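Local coordinates for reticulocyte binding protein (Streptococcus agalactiae COH1, PDB 3FAW), which is a cell-wall-anchored pullulanase of group B Streptococcus that probably hydrolyses the alpha-1,6-glucosidic branch links of pullulan, glycogen and related alpha-glucans, at residues Y634-V638 and K654-Y658; K584-P590 and T648-K654; L578-A583 and I597-L601. All coordinates share one frame. Residue numbers count along the deposited sequence, not the author numbering.

Contact 1 (Y634-V638 and K654-Y658); sequences YMTKV and KEYPY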
loop_
_atom_site.group_PDB
_atom_site.type_symbol
_atom_site.label_atom_id
_atom_site.label_comp_id
_atom_site.label_asym_id
_atom_site.label_seq_id
_atom_site.Cartn_x
_atom_site.Cartn_y
_atom_site.Cartn_z
ATOM N N TYR A 634 -1.964 -31.769 6.709
ATOM C CA TYR A 634 -2.894 -31.471 5.621
ATOM C C TYR A 634 -2.453 -32.143 4.316
ATOM O O TYR A 634 -2.490 -31.539 3.242
ATOM C CB TYR A 634 -3.033 -29.959 5.461
ATOM C CG TYR A 634 -3.449 -29.279 6.749
ATOM C CD1 TYR A 634 -4.774 -29.303 7.172
ATOM C CD2 TYR A 634 -2.514 -28.634 7.555
ATOM C CE1 TYR A 634 -5.161 -28.690 8.354
ATOM C CE2 TYR A 634 -2.889 -28.020 8.742
ATOM C CZ TYR A 634 -4.214 -28.051 9.136
ATOM O OH TYR A 634 -4.593 -27.443 10.313
ATOM N N MET A 635 -2.037 -33.404 4.431
ATOM C CA MET A 635 -1.727 -34.251 3.274
ATOM C C MET A 635 -2.987 -34.473 2.434
ATOM O O MET A 635 -2.917 -34.552 1.211
ATOM C CB MET A 635 -1.151 -35.596 3.742
ATOM C CG MET A 635 -0.840 -36.615 2.638
ATOM S SD MET A 635 0.560 -36.187 1.584
ATOM C CE MET A 635 1.920 -36.306 2.750
ATOM N N THR A 636 -4.132 -34.578 3.101
ATOM C CA THR A 636 -5.413 -34.761 2.429
ATOM C C THR A 636 -6.478 -33.878 3.074
ATOM O O THR A 636 -6.284 -33.359 4.177
ATOM C CB THR A 636 -5.872 -36.238 2.469
ATOM O OG1 THR A 636 -6.016 -36.667 3.829
ATOM C CG2 THR A 636 -4.863 -37.139 1.760
ATOM N N LYS A 637 -7.595 -33.713 2.370
ATOM C CA LYS A 637 -8.698 -32.865 2.818
ATOM C C LYS A 637 -9.112 -33.197 4.251
ATOM O O LYS A 637 -9.338 -34.358 4.575
ATOM C CB LYS A 637 -9.901 -33.030 1.882
ATOM C CG LYS A 637 -11.087 -32.114 2.188
ATOM C CD LYS A 637 -12.338 -32.576 1.456
ATOM C CE LYS A 637 -13.511 -31.636 1.697
ATOM N NZ LYS A 637 -13.845 -31.499 3.146
ATOM N N VAL A 638 -9.202 -32.172 5.095
ATOM C CA VAL A 638 -9.631 -32.338 6.487
ATOM C C VAL A 638 -11.051 -31.810 6.681
ATOM O O VAL A 638 -11.657 -31.270 5.751
ATOM C CB VAL A 638 -8.668 -31.636 7.476
ATOM C CG1 VAL A 638 -7.254 -32.184 7.318
ATOM C CG2 VAL A 638 -8.696 -30.124 7.285
ATOM N N LYS A 654 -4.533 -34.610 -4.983
ATOM C CA LYS A 654 -4.527 -35.820 -4.159
ATOM C C LYS A 654 -3.717 -35.626 -2.876
ATOM O O LYS A 654 -4.211 -35.889 -1.776
ATOM C CB LYS A 654 -3.955 -36.999 -4.951
ATOM C CG LYS A 654 -4.726 -37.334 -6.219
ATOM C CD LYS A 654 -4.207 -38.616 -6.858
ATOM C CE LYS A 654 -4.984 -38.972 -8.114
ATOM N NZ LYS A 654 -4.726 -38.013 -9.219
ATOM N N GLU A 655 -2.472 -35.180 -3.030
ATOM C CA GLU A 655 -1.587 -34.920 -1.895
ATOM C C GLU A 655 -1.336 -33.411 -1.720
ATOM O O GLU A 655 -0.947 -32.724 -2.668
ATOM C CB GLU A 655 -0.274 -35.698 -2.057
ATOM C CG GLU A 655 -0.465 -37.220 -1.945
ATOM C CD GLU A 655 0.823 -38.025 -2.059
ATOM O OE1 GLU A 655 1.917 -37.427 -2.157
ATOM O OE2 GLU A 655 0.736 -39.272 -2.044
ATOM N N TYR A 656 -1.578 -32.919 -0.502
ATOM C CA TYR A 656 -1.465 -31.493 -0.146
ATOM C C TYR A 656 -2.398 -30.600 -0.976
ATOM O O TYR A 656 -1.932 -29.844 -1.829
ATOM C CB TYR A 656 -0.020 -31.000 -0.283
ATOM C CG TYR A 656 1.001 -31.774 0.521
ATOM C CD1 TYR A 656 0.943 -31.812 1.912
ATOM C CD2 TYR A 656 2.043 -32.447 -0.111
ATOM C CE1 TYR A 656 1.891 -32.510 2.648
ATOM C CE2 TYR A 656 2.993 -33.149 0.616
ATOM C CZ TYR A 656 2.913 -33.177 1.993
ATOM O OH TYR A 656 3.855 -33.870 2.717
ATOM N N PRO A 657 -3.719 -30.679 -0.723
ATOM C CA PRO A 657 -4.707 -29.977 -1.547
ATOM C C PRO A 657 -4.980 -28.510 -1.179
ATOM O O PRO A 657 -5.680 -27.822 -1.929
ATOM C CB PRO A 657 -5.970 -30.809 -1.328
ATOM C CG PRO A 657 -5.845 -31.295 0.073
ATOM C CD PRO A 657 -4.368 -31.452 0.353
ATOM N N TYR A 658 -4.442 -28.040 -0.053
ATOM C CA TYR A 658 -4.710 -26.680 0.432
ATOM C C TYR A 658 -3.648 -25.675 -0.025
ATOM O O TYR A 658 -2.452 -25.943 0.051
ATOM C CB TYR A 658 -4.828 -26.665 1.960
ATOM C CG TYR A 658 -6.034 -27.419 2.486
ATOM C CD1 TYR A 658 -7.298 -26.836 2.485
ATOM C CD2 TYR A 658 -5.910 -28.713 2.987
ATOM C CE1 TYR A 658 -8.411 -27.524 2.974
ATOM C CE2 TYR A 658 -7.012 -29.410 3.476
ATOM C CZ TYR A 658 -8.260 -28.809 3.467
ATOM O OH TYR A 658 -9.358 -29.492 3.944
HETATM O O HOH W 1 -2.334 -29.034 1.957
#
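A methionine sulfur sits squarely over a tyrosine ring here: Met635 SD lies 4.0 Å from the centroid of the Tyr656 ring, 16° off the ring normal, a Met-aromatic contact made while Met635 CE reaches Tyr656 OH at 3.1 Å. Tyr656 has a positive phi of 60°, which turns the chain sharply between Glu655 and Pro657. The two segments, irregular loop except where Tyr658 opens strand 658-660, are held by one direct backbone bond, Tyr656 N to Met635 O at 2.7 Å, and by a water that donates to Tyr634 O (2.8 Å) and accepts from Tyr658 N (3.1 Å). CA-H...O contacts from Tyr656 CA to Tyr634 O (3.5 Å) and from Glu655 CA to Met635 O (3.4 Å) lie beside them. Farther along, the Tyr658 ring turns its edge to Val638 N and Thr636 O; its CD2 is 4.0 Å from Tyr634 CB, and its OH accepts from Val638 N at 2.9 Å. Arg628 binds Tyr656 O, and Leu649 of strand 647-649 touches Pro657 and Tyr658. With no salt bridge across the segments, their pairing depends on two directional hydrogen bonds, the bridging water and the sulfur-ring contact.

Contact 2 (K584-P590 and T648-K654); sequences KSINKDP and TLIEAVK
This is a partly buried contact between the junction of helices 578-586 and 590-609, which precedes barrel strand 614-618, and the turn after strand 647-649, which follows it. Segment 584-590 finishes helix 578-586, turns at Asn587 (phi 55°, psi 62°), then runs extended through Lys588 and Asp589 to Pro590, where helix 590-609 begins. Segment 648-654 leaves strand 647-649 and makes a type I beta turn from Ile650 to Val653, closed by Val653 N to Ile650 O at 3.2 Å. The CA register pairs Lys584 with Ile650 (5.4 Å), Lys588 with Ala652 (5.3 Å) and Asp589 with Val653 (4.5 Å). Lys584 (chi1 t, chi2 p, then t, t) brings NZ to Leu649 O at 2.7 Å and, in a weaker salt bridge, to Glu651 OE1 at 3.3 Å, while its CA rests 3.6 Å from Ile650 CG1. Ala652 CB points at the linker, 3.9 Å from Lys588 CA. At the far end Asp589 (chi1 t) accepts from Lys654 N through OD2 at 3.3 Å, whereas its OD1 caps Lys591 N. Pro590 CD packs on Val653 CG2 at 3.9 Å, and Phe659 of strand 658-660 covers Ile650 and Val653. The arrangement is characterised by a Schellman motif with Asn587 as C-prime (Lys588 N to Ala583 O, and a weak Asn587 N to Lys584 O) ending helix 578-586 and the Asp589 N-cap starting helix 590-609, packed against the type I turn.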
loop_
_atom_site.group_PDB
_atom_site.type_symbol
_atom_site.label_atom_id
_atom_site.label_comp_id
_atom_site.label_asym_id
_atom_site.label_seq_id
_atom_site.Cartn_x
_atom_site.Cartn_y
_atom_site.Cartn_z
ATOM N N LYS A 584 -6.782 -23.763 -9.243
ATOM C CA LYS A 584 -8.080 -23.809 -8.569
ATOM C C LYS A 584 -9.227 -23.606 -9.554
ATOM O O LYS A 584 -10.223 -24.329 -9.508
ATOM C CB LYS A 584 -8.153 -22.744 -7.465
ATOM C CG LYS A 584 -9.548 -22.524 -6.871
ATOM C CD LYS A 584 -10.094 -23.770 -6.189
ATOM C CE LYS A 584 -11.483 -23.526 -5.607
ATOM N NZ LYS A 584 -12.012 -24.727 -4.901
ATOM N N SER A 585 -9.074 -22.628 -10.446
ATOM C CA SER A 585 -10.143 -22.253 -11.378
ATOM C C SER A 585 -10.489 -23.360 -12.374
ATOM O O SER A 585 -11.663 -23.591 -12.663
ATOM C CB SER A 585 -9.781 -20.963 -12.115
ATOM O OG SER A 585 -9.716 -19.871 -11.207
ATOM N N ILE A 586 -9.466 -24.038 -12.888
ATOM C CA ILE A 586 -9.658 -25.190 -13.781
ATOM C C ILE A 586 -9.821 -26.512 -13.019
ATOM O O ILE A 586 -10.134 -27.539 -13.624
ATOM C CB ILE A 586 -8.491 -25.335 -14.809
ATOM C CG1 ILE A 586 -7.188 -25.771 -14.127
ATOM C CG2 ILE A 586 -8.290 -24.035 -15.574
ATOM C CD1 ILE A 586 -5.972 -25.782 -15.048
ATOM N N ASN A 587 -9.596 -26.481 -11.704
ATOM C CA ASN A 587 -9.651 -27.670 -10.846
ATOM C C ASN A 587 -8.738 -28.803 -11.326
ATOM O O ASN A 587 -9.202 -29.896 -11.659
ATOM C CB ASN A 587 -11.098 -28.170 -10.690
ATOM C CG ASN A 587 -11.232 -29.265 -9.629
ATOM O OD1 ASN A 587 -11.908 -30.277 -9.839
ATOM N ND2 ASN A 587 -10.572 -29.069 -8.494
ATOM N N LYS A 588 -7.436 -28.532 -11.362
ATOM C CA LYS A 588 -6.451 -29.539 -11.754
ATOM C C LYS A 588 -5.266 -29.593 -10.778
ATOM O O LYS A 588 -4.885 -28.583 -10.183
ATOM C CB LYS A 588 -5.970 -29.275 -13.180
ATOM C CG LYS A 588 -7.045 -29.526 -14.232
ATOM C CD LYS A 588 -6.491 -29.407 -15.644
ATOM C CE LYS A 588 -7.530 -29.807 -16.676
ATOM N NZ LYS A 588 -6.982 -29.786 -18.061
ATOM N N ASP A 589 -4.708 -30.791 -10.615
ATOM C CA ASP A 589 -3.565 -31.017 -9.734
ATOM C C ASP A 589 -2.289 -30.624 -10.476
ATOM O O ASP A 589 -2.018 -31.167 -11.548
ATOM C CB ASP A 589 -3.499 -32.494 -9.321
ATOM C CG ASP A 589 -2.535 -32.751 -8.164
ATOM O OD1 ASP A 589 -1.684 -31.892 -7.863
ATOM O OD2 ASP A 589 -2.630 -33.832 -7.544
ATOM N N PRO A 590 -1.512 -29.666 -9.925
ATOM C CA PRO A 590 -0.201 -29.318 -10.492
ATOM C C PRO A 590 0.786 -30.487 -10.646
ATOM O O PRO A 590 1.729 -30.385 -11.428
ATOM C CB PRO A 590 0.352 -28.290 -9.497
ATOM C CG PRO A 590 -0.840 -27.714 -8.836
ATOM C CD PRO A 590 -1.837 -28.822 -8.758
ATOM N N THR A 648 -7.290 -22.406 0.733
ATOM C CA THR A 648 -8.272 -22.736 -0.296
ATOM C C THR A 648 -8.019 -24.162 -0.778
ATOM O O THR A 648 -6.892 -24.514 -1.124
ATOM C CB THR A 648 -8.181 -21.753 -1.485
ATOM O OG1 THR A 648 -8.609 -20.451 -1.061
ATOM C CG2 THR A 648 -9.042 -22.219 -2.661
ATOM N N LEU A 649 -9.078 -24.964 -0.798
ATOM C CA LEU A 649 -9.012 -26.358 -1.223
ATOM C C LEU A 649 -9.175 -26.462 -2.734
ATOM O O LEU A 649 -10.104 -25.891 -3.305
ATOM C CB LEU A 649 -10.120 -27.165 -0.538
ATOM C CG LEU A 649 -10.200 -28.675 -0.809
ATOM C CD1 LEU A 649 -9.056 -29.433 -0.126
ATOM C CD2 LEU A 649 -11.555 -29.211 -0.349
ATOM N N ILE A 650 -8.262 -27.187 -3.372
ATOM C CA ILE A 650 -8.425 -27.599 -4.765
ATOM C C ILE A 650 -8.779 -29.087 -4.753
ATOM O O ILE A 650 -7.951 -29.931 -4.404
ATOM C CB ILE A 650 -7.143 -27.357 -5.598
ATOM C CG1 ILE A 650 -6.918 -25.859 -5.818
ATOM C CG2 ILE A 650 -7.250 -28.030 -6.964
ATOM C CD1 ILE A 650 -6.740 -25.053 -4.564
ATOM N N GLU A 651 -10.018 -29.390 -5.132
ATOM C CA GLU A 651 -10.580 -30.735 -5.003
ATOM C C GLU A 651 -9.816 -31.809 -5.788
ATOM O O GLU A 651 -9.742 -32.952 -5.349
ATOM C CB GLU A 651 -12.060 -30.742 -5.427
ATOM C CG GLU A 651 -13.029 -30.152 -4.393
ATOM C CD GLU A 651 -13.136 -28.629 -4.435
ATOM O OE1 GLU A 651 -12.428 -27.981 -5.240
ATOM O OE2 GLU A 651 -13.939 -28.077 -3.650
ATOM N N ALA A 652 -9.244 -31.433 -6.930
ATOM C CA ALA A 652 -8.573 -32.386 -7.825
ATOM C C ALA A 652 -7.200 -32.836 -7.326
ATOM O O ALA A 652 -6.643 -33.806 -7.843
ATOM C CB ALA A 652 -8.443 -31.788 -9.228
ATOM N N VAL A 653 -6.647 -32.129 -6.343
ATOM C CA VAL A 653 -5.330 -32.464 -5.800
ATOM C C VAL A 653 -5.421 -33.631 -4.812
ATOM O O VAL A 653 -6.270 -33.634 -3.919
ATOM C CB VAL A 653 -4.670 -31.244 -5.116
ATOM C CG1 VAL A 653 -3.363 -31.647 -4.441
ATOM C CG2 VAL A 653 -4.432 -30.133 -6.130
ATOM N N LYS A 654 -4.533 -34.610 -4.983
ATOM C CA LYS A 654 -4.527 -35.820 -4.159
ATOM C C LYS A 654 -3.717 -35.626 -2.876
ATOM O O LYS A 654 -4.211 -35.889 -1.776
ATOM C CB LYS A 654 -3.955 -36.999 -4.951
ATOM C CG LYS A 654 -4.726 -37.334 -6.219
ATOM C CD LYS A 654 -4.207 -38.616 -6.858
ATOM C CE LYS A 654 -4.984 -38.972 -8.114
ATOM N NZ LYS A 654 -4.726 -38.013 -9.219
#

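Contact 3 (L578-A583 and I597-L601); sequences LHDVIA and IHRRL
Both segments are regular alpha-helix, 578-583 within helix 578-586 and 597-601 within helix 590-609; their axes approach to 9.5 Å and their N-to-C directions make an angle of 117°, a signed crossing of 117°. The nearest CA pairs are Ala583 with Ile597 (6.2 Å) and His579 with Leu601 (6.6 Å). Ile582 (chi1 m, chi2 t) points into the interface, its CG2 3.7 Å from Ile597 CG2 and its CD1 3.8 Å from Leu601 CB. Ile597, also m and t, sets CD1 3.6 Å from Ala583 CB, and Leu578 CD2 meets Leu601 CG at 3.8 Å. His579, chi1 t, brings CD2 to 3.5 Å from Ile597 CG2 and 3.6 Å from His598 CE1, while its ND1 donates to Asp580 OD1 at 3.0 Å. No hydrogen bond crosses. This buried, mainly aliphatic seam, between two consecutive helices joined by a short linker, belongs to the helical layer following strand 566-568 of the TIM barrel, where helix 590-609 leads on to strand 614-618.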
loop_
_atom_site.group_PDB
_atom_site.type_symbol
_atom_site.label_atom_id
_atom_site.label_comp_id
_atom_site.label_asym_id
_atom_site.label_seq_id
_atom_site.Cartn_x
_atom_site.Cartn_y
_atom_site.Cartn_z
ATOM N N LEU A 578 -1.082 -16.223 -8.959
ATOM C CA LEU A 578 -1.581 -16.471 -10.310
ATOM C C LEU A 578 -1.580 -17.962 -10.666
ATOM O O LEU A 578 -2.532 -18.461 -11.262
ATOM C CB LEU A 578 -0.750 -15.690 -11.340
ATOM C CG LEU A 578 -1.222 -15.768 -12.794
ATOM C CD1 LEU A 578 -2.707 -15.431 -12.905
ATOM C CD2 LEU A 578 -0.368 -14.856 -13.669
ATOM N N HIS A 579 -0.509 -18.660 -10.302
ATOM C CA HIS A 579 -0.410 -20.107 -10.517
ATOM C C HIS A 579 -1.518 -20.865 -9.776
ATOM O O HIS A 579 -2.231 -21.688 -10.365
ATOM C CB HIS A 579 0.959 -20.606 -10.045
ATOM C CG HIS A 579 1.111 -22.094 -10.090
ATOM N ND1 HIS A 579 0.749 -22.910 -9.041
ATOM C CD2 HIS A 579 1.589 -22.913 -11.057
ATOM C CE1 HIS A 579 0.991 -24.169 -9.363
ATOM N NE2 HIS A 579 1.503 -24.198 -10.580
ATOM N N ASP A 580 -1.655 -20.571 -8.486
ATOM C CA ASP A 580 -2.578 -21.293 -7.613
ATOM C C ASP A 580 -4.048 -21.045 -7.956
ATOM O O ASP A 580 -4.871 -21.956 -7.857
ATOM C CB ASP A 580 -2.316 -20.941 -6.143
ATOM C CG ASP A 580 -0.960 -21.440 -5.641
ATOM O OD1 ASP A 580 -0.292 -22.247 -6.320
ATOM O OD2 ASP A 580 -0.565 -21.025 -4.538
ATOM N N VAL A 581 -4.378 -19.818 -8.353
ATOM C CA VAL A 581 -5.755 -19.472 -8.728
ATOM C C VAL A 581 -6.133 -20.093 -10.081
ATOM O O VAL A 581 -7.279 -20.483 -10.291
ATOM C CB VAL A 581 -5.980 -17.938 -8.744
ATOM C CG1 VAL A 581 -5.320 -17.290 -9.969
ATOM C CG2 VAL A 581 -7.464 -17.619 -8.695
ATOM N N ILE A 582 -5.166 -20.195 -10.989
ATOM C CA ILE A 582 -5.370 -20.909 -12.251
ATOM C C ILE A 582 -5.678 -22.388 -11.997
ATOM O O ILE A 582 -6.636 -22.921 -12.550
ATOM C CB ILE A 582 -4.153 -20.769 -13.196
ATOM C CG1 ILE A 582 -4.132 -19.370 -13.819
ATOM C CG2 ILE A 582 -4.195 -21.830 -14.300
ATOM C CD1 ILE A 582 -2.834 -19.027 -14.533
ATOM N N ALA A 583 -4.874 -23.033 -11.151
ATOM C CA ALA A 583 -5.061 -24.448 -10.812
ATOM C C ALA A 583 -6.399 -24.694 -10.115
ATOM O O ALA A 583 -7.063 -25.710 -10.363
ATOM C CB ALA A 583 -3.912 -24.943 -9.936
ATOM N N ILE A 597 -1.188 -25.413 -16.706
ATOM C CA ILE A 597 -1.318 -24.270 -15.808
ATOM C C ILE A 597 -0.392 -23.129 -16.248
ATOM O O ILE A 597 -0.819 -21.978 -16.300
ATOM C CB ILE A 597 -1.050 -24.669 -14.331
ATOM C CG1 ILE A 597 -2.170 -25.585 -13.814
ATOM C CG2 ILE A 597 -0.953 -23.429 -13.444
ATOM C CD1 ILE A 597 -1.848 -26.284 -12.502
ATOM N N HIS A 598 0.859 -23.453 -16.580
ATOM C CA HIS A 598 1.827 -22.441 -17.025
ATOM C C HIS A 598 1.512 -21.882 -18.418
ATOM O O HIS A 598 1.770 -20.712 -18.685
ATOM C CB HIS A 598 3.258 -22.985 -16.978
ATOM C CG HIS A 598 3.844 -23.012 -15.600
ATOM N ND1 HIS A 598 3.441 -23.916 -14.641
ATOM C CD2 HIS A 598 4.794 -22.244 -15.017
ATOM C CE1 HIS A 598 4.118 -23.705 -13.528
ATOM N NE2 HIS A 598 4.947 -22.697 -13.729
ATOM N N ARG A 599 0.957 -22.712 -19.299
ATOM C CA ARG A 599 0.503 -22.231 -20.605
ATOM C C ARG A 599 -0.553 -21.138 -20.425
ATOM O O ARG A 599 -0.493 -20.100 -21.079
ATOM C CB ARG A 599 -0.030 -23.385 -21.465
ATOM C CG ARG A 599 1.072 -24.209 -22.108
ATOM C CD ARG A 599 0.532 -25.383 -22.905
ATOM N NE ARG A 599 1.615 -26.267 -23.331
ATOM C CZ ARG A 599 1.455 -27.400 -24.014
ATOM N NH1 ARG A 599 0.242 -27.820 -24.365
ATOM N NH2 ARG A 599 2.519 -28.121 -24.347
ATOM N N ARG A 600 -1.490 -21.371 -19.509
ATOM C CA ARG A 600 -2.512 -20.382 -19.154
ATOM C C ARG A 600 -1.935 -19.166 -18.424
ATOM O O ARG A 600 -2.367 -18.038 -18.655
ATOM C CB ARG A 600 -3.604 -21.034 -18.301
ATOM C CG ARG A 600 -4.401 -22.091 -19.051
ATOM C CD ARG A 600 -5.334 -22.849 -18.126
ATOM N NE ARG A 600 -6.115 -23.859 -18.839
ATOM C CZ ARG A 600 -7.211 -23.615 -19.563
ATOM N NH1 ARG A 600 -7.673 -22.384 -19.702
ATOM N NH2 ARG A 600 -7.847 -24.615 -20.163
ATOM N N LEU A 601 -0.963 -19.400 -17.546
ATOM C CA LEU A 601 -0.288 -18.321 -16.822
ATOM C C LEU A 601 0.395 -17.358 -17.793
ATOM O O LEU A 601 0.309 -16.136 -17.638
ATOM C CB LEU A 601 0.736 -18.909 -15.841
ATOM C CG LEU A 601 1.391 -17.968 -14.826
ATOM C CD1 LEU A 601 1.941 -18.772 -13.658
ATOM C CD2 LEU A 601 2.494 -17.132 -15.459
#

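In the fold
All three contacts lie on one side of the chain's centre, in and after the segment between the last two strands of the (beta/alpha)8 barrel, 566-568 and 614-618. Contact 3 comes first along the chain and closes before contact 1 opens; contact 2 crosses both, bringing helix 578-586 to strand 647-649. Centres are about 10 Å apart for contacts 1 and 2, about 11 Å for contacts 2 and 3, and about 19 Å for contacts 1 and 3, whose nearest atoms stay about 7 Å apart. Contact 2 therefore sits between them, sharing helix 578-586 with contact 3 and Lys654 with contact 1. The series leads from buried barrel helices outward to surface loops, through the two-stranded sheet 647-649 and 658-660.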